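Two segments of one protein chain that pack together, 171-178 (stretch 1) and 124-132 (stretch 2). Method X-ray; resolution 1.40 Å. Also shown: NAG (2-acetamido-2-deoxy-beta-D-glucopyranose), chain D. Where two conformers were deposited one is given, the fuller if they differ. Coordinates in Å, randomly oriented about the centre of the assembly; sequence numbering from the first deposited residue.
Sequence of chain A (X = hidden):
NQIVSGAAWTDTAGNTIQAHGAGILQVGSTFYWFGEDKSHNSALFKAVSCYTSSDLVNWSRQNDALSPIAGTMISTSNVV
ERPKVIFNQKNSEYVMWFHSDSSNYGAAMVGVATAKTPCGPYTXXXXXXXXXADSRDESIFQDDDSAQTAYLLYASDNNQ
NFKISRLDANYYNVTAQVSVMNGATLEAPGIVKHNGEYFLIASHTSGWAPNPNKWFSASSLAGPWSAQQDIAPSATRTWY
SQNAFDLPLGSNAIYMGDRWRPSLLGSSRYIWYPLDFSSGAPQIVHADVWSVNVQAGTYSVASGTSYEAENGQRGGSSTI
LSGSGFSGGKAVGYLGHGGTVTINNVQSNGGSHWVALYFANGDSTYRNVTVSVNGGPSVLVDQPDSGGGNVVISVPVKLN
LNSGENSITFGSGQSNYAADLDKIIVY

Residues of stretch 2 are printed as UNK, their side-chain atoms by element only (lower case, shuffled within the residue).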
# COMPACT_ATOMS: atom_id res chain seq x y z
N TYR A 171 1.32 -9.28 -26.00
CA TYR A 171 0.76 -9.00 -24.67
C TYR A 171 -0.76 -8.79 -24.71
O TYR A 171 -1.32 -8.06 -23.89
CB TYR A 171 1.44 -7.80 -23.98
CG TYR A 171 2.95 -7.81 -23.84
CD1 TYR A 171 3.69 -8.99 -23.87
CD2 TYR A 171 3.63 -6.62 -23.64
CE1 TYR A 171 5.08 -8.97 -23.71
CE2 TYR A 171 5.02 -6.58 -23.48
CZ TYR A 171 5.74 -7.76 -23.52
OH TYR A 171 7.11 -7.73 -23.34
N TYR A 172 -1.45 -9.41 -25.67
CA TYR A 172 -2.89 -9.21 -25.83
C TYR A 172 -3.72 -10.33 -25.24
O TYR A 172 -4.93 -10.13 -25.02
CB TYR A 172 -3.27 -9.11 -27.31
CG TYR A 172 -2.83 -7.87 -28.04
CD1 TYR A 172 -2.24 -6.79 -27.38
CD2 TYR A 172 -3.01 -7.77 -29.42
CE1 TYR A 172 -1.83 -5.65 -28.08
CE2 TYR A 172 -2.61 -6.65 -30.12
CZ TYR A 172 -2.03 -5.59 -29.45
OH TYR A 172 -1.64 -4.48 -30.18
N ASN A 173 -3.13 -11.49 -24.99
CA ASN A 173 -3.89 -12.67 -24.63
C ASN A 173 -2.97 -13.64 -23.90
O ASN A 173 -1.75 -13.58 -24.04
CB ASN A 173 -4.51 -13.29 -25.89
CG ASN A 173 -5.42 -14.45 -25.59
OD1 ASN A 173 -6.05 -14.51 -24.53
ND2 ASN A 173 -5.50 -15.38 -26.54
N VAL A 174 -3.58 -14.53 -23.13
CA VAL A 174 -2.85 -15.57 -22.41
C VAL A 174 -2.74 -16.80 -23.30
O VAL A 174 -3.75 -17.26 -23.85
CB VAL A 174 -3.58 -15.91 -21.10
CG1 VAL A 174 -2.95 -17.11 -20.45
CG2 VAL A 174 -3.61 -14.70 -20.16
N THR A 175 -1.52 -17.32 -23.46
CA THR A 175 -1.24 -18.43 -24.36
C THR A 175 -1.10 -19.79 -23.67
O THR A 175 -1.60 -20.79 -24.18
CB THR A 175 0.01 -18.14 -25.21
OG1 THR A 175 0.22 -19.21 -26.15
CG2 THR A 175 1.26 -17.98 -24.37
N ALA A 176 -0.45 -19.85 -22.51
CA ALA A 176 -0.18 -21.12 -21.85
C ALA A 176 -0.16 -20.89 -20.35
O ALA A 176 0.36 -19.87 -19.88
CB ALA A 176 1.18 -21.69 -22.27
N GLN A 177 -0.69 -21.85 -19.60
CA GLN A 177 -0.49 -21.87 -18.16
C GLN A 177 0.94 -22.28 -17.85
O GLN A 177 1.52 -23.15 -18.51
CB GLN A 177 -1.43 -22.88 -17.51
CG GLN A 177 -1.58 -22.69 -16.00
CD GLN A 177 -2.79 -23.41 -15.44
OE1 GLN A 177 -3.93 -22.99 -15.66
NE2 GLN A 177 -2.55 -24.51 -14.74
N VAL A 178 1.52 -21.65 -16.84
CA VAL A 178 2.89 -21.90 -16.45
C VAL A 178 2.97 -22.51 -15.06
O VAL A 178 3.79 -23.41 -14.82
CB VAL A 178 3.71 -20.59 -16.55
CG1 VAL A 178 5.10 -20.78 -16.04
CG2 VAL A 178 3.73 -20.11 -17.99
N UNK A 124 -9.47 0.89 -24.93
CA UNK A 124 -9.91 -0.39 -24.40
C UNK A 124 -10.20 -1.35 -25.54
O UNK A 124 -10.85 -1.00 -26.52
c UNK A 124 -13.29 -1.45 -23.38
c UNK A 124 -11.95 -1.31 -23.07
c UNK A 124 -11.38 -2.25 -22.22
o UNK A 124 -14.22 -4.46 -21.60
c UNK A 124 -14.04 -2.51 -22.91
c UNK A 124 -13.45 -3.43 -22.07
c UNK A 124 -11.17 -0.13 -23.58
c UNK A 124 -12.12 -3.32 -21.72
N UNK A 125 -9.72 -2.59 -25.39
CA UNK A 125 -9.85 -3.62 -26.40
C UNK A 125 -10.87 -4.68 -26.03
O UNK A 125 -11.15 -5.56 -26.85
n UNK A 125 -6.00 -4.21 -29.54
c UNK A 125 -7.73 -2.76 -28.45
c UNK A 125 -6.55 -2.82 -29.41
c UNK A 125 -7.39 -3.40 -27.11
c UNK A 125 -8.50 -4.32 -26.64
N UNK A 126 -11.43 -4.63 -24.83
CA UNK A 126 -12.35 -5.67 -24.39
C UNK A 126 -11.89 -6.44 -23.17
O UNK A 126 -10.71 -6.41 -22.79
N UNK A 127 -12.83 -7.14 -22.56
CA UNK A 127 -12.57 -7.97 -21.39
C UNK A 127 -12.84 -9.43 -21.70
O UNK A 127 -13.69 -9.76 -22.54
c UNK A 127 -13.41 -7.51 -20.20
o UNK A 127 -13.14 -6.15 -19.89
N UNK A 128 -12.14 -10.32 -20.99
CA UNK A 128 -12.29 -11.75 -21.23
C UNK A 128 -11.79 -12.55 -20.03
O UNK A 128 -11.13 -12.03 -19.14
c UNK A 128 -9.19 -12.85 -22.09
c UNK A 128 -9.58 -10.65 -22.90
c UNK A 128 -8.22 -10.40 -22.88
c UNK A 128 -7.35 -11.37 -22.46
c UNK A 128 -7.82 -12.60 -22.07
c UNK A 128 -10.08 -11.88 -22.50
c UNK A 128 -11.56 -12.17 -22.52
N UNK A 129 -12.16 -13.85 -20.01
CA UNK A 129 -11.64 -14.79 -19.03
C UNK A 129 -10.41 -15.48 -19.59
O UNK A 129 -10.50 -16.13 -20.64
c UNK A 129 -12.68 -15.85 -18.70
c UNK A 129 -14.66 -16.57 -17.36
n UNK A 129 -15.08 -15.80 -15.04
c UNK A 129 -15.70 -16.18 -16.33
c UNK A 129 -13.83 -15.37 -17.82
N UNK A 130 -9.25 -15.39 -18.92
CA UNK A 130 -8.03 -16.01 -19.45
C UNK A 130 -8.12 -17.53 -19.47
O UNK A 130 -8.39 -18.16 -18.44
c UNK A 130 -6.94 -15.52 -18.49
c UNK A 130 -9.01 -14.65 -17.67
c UNK A 130 -7.66 -15.16 -17.25
N UNK A 131 -7.89 -18.11 -20.65
CA UNK A 131 -8.10 -19.54 -20.91
C UNK A 131 -9.49 -20.00 -20.47
O UNK A 131 -9.69 -21.19 -20.18
c UNK A 131 -6.99 -20.41 -20.31
c UNK A 131 -4.56 -20.72 -19.90
c UNK A 131 -5.58 -19.94 -20.68
c UNK A 131 -5.32 -20.07 -22.18
N UNK A 132 -10.44 -19.08 -20.42
CA UNK A 132 -11.80 -19.39 -20.03
C UNK A 132 -12.05 -19.51 -18.55
O UNK A 132 -13.18 -19.81 -18.15
C1 NAG D . -6.32 -16.56 -26.42
C2 NAG D . -7.33 -16.70 -27.55
C3 NAG D . -8.14 -17.95 -27.44
C4 NAG D . -7.28 -19.16 -27.26
C5 NAG D . -6.33 -18.96 -26.07
C6 NAG D . -5.48 -20.18 -25.84
C7 NAG D . -9.03 -15.03 -26.47
C8 NAG D . -9.87 -13.75 -26.63
N2 NAG D . -8.20 -15.48 -27.59
O3 NAG D . -8.95 -18.11 -28.64
O4 NAG D . -8.10 -20.31 -27.04
O5 NAG D . -5.47 -17.80 -26.31
O6 NAG D . -4.39 -20.16 -26.72
O7 NAG D . -9.09 -15.63 -25.44
O HOH W 1 -7.13 -16.56 -22.86

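Position 124 has eight side-chain atoms: one carbon, then a ring of six carbons bearing one oxygen. A hydroxylated six-membered ring is tyrosine, Tyr124. It lies out of reach of stretch 1.

Position 125 carries four carbons in a row ending in a nitrogen. That is lysine, Lys125. Its CB points toward stretch 1, and the amine ends over one face of the Tyr172 ring. NZ lies 4.4 Å from the centroid of that ring, 22° off the normal. This is a cation-pi contact, the charge resting on the electron-rich face.

Position 126 has no side-chain atoms, so it is glycine, Gly126. Its phi/psi of 119/163 would jam a CB against the carbonyl O of Lys125. The backbone alone therefore calls for glycine.

Position 127 has one carbon and one oxygen: serine, Ser127. Its OG is 2.6 Å from OH of Tyr124, a hydrogen bond in which either could donate. It does not touch stretch 1.

Position 128 has one carbon, then a ring of six carbons with no oxygen. This is phenylalanine, Phe128. The ring reaches back to stretch 1, with CZ 3.7 Å from O of Tyr172 and CE2 3.6 Å from OD1 of Asn173.

Position 129 again shows four carbons in a row ending in nitrogen: lysine, Lys129. It makes no contact with stretch 1.

At position 130, three carbons close a ring onto the backbone N. This is proline, Pro130. Its CB packs 3.8 Å from CG2 of Val174.

Position 131 has four carbons, forked at the second: leucine, Leu131. CG lies 3.9 Å from CG1 of Val174, and CD2 is 3.6 Å from O of Val174. CD1 comes within 4.0 Å of N of Gln177.

Position 132 has no side-chain atoms: glycine, Gly132. Its positive phi favours glycine, and its N donates to O of Lys129 at 3.0 Å.

The segments run in nearly the same direction, 13° apart, but no direct hydrogen bond joins them. Side chains do the work. Val174 fits against Pro130 and Leu131, and Leu131 gives the largest covered area. A water supplies a polar link: it accepts from N of Leu131 at 2.8 Å and donates to OD1 of Asn173 at 2.9 Å. The NAG is bonded to Asn173, ND2 to C1 at 1.4 Å. The sugar also borders stretch 2, its C6 lying 3.7 Å from CD2 of Leu131.

Stretch 2, residues 124-132: YKGSFKPLG
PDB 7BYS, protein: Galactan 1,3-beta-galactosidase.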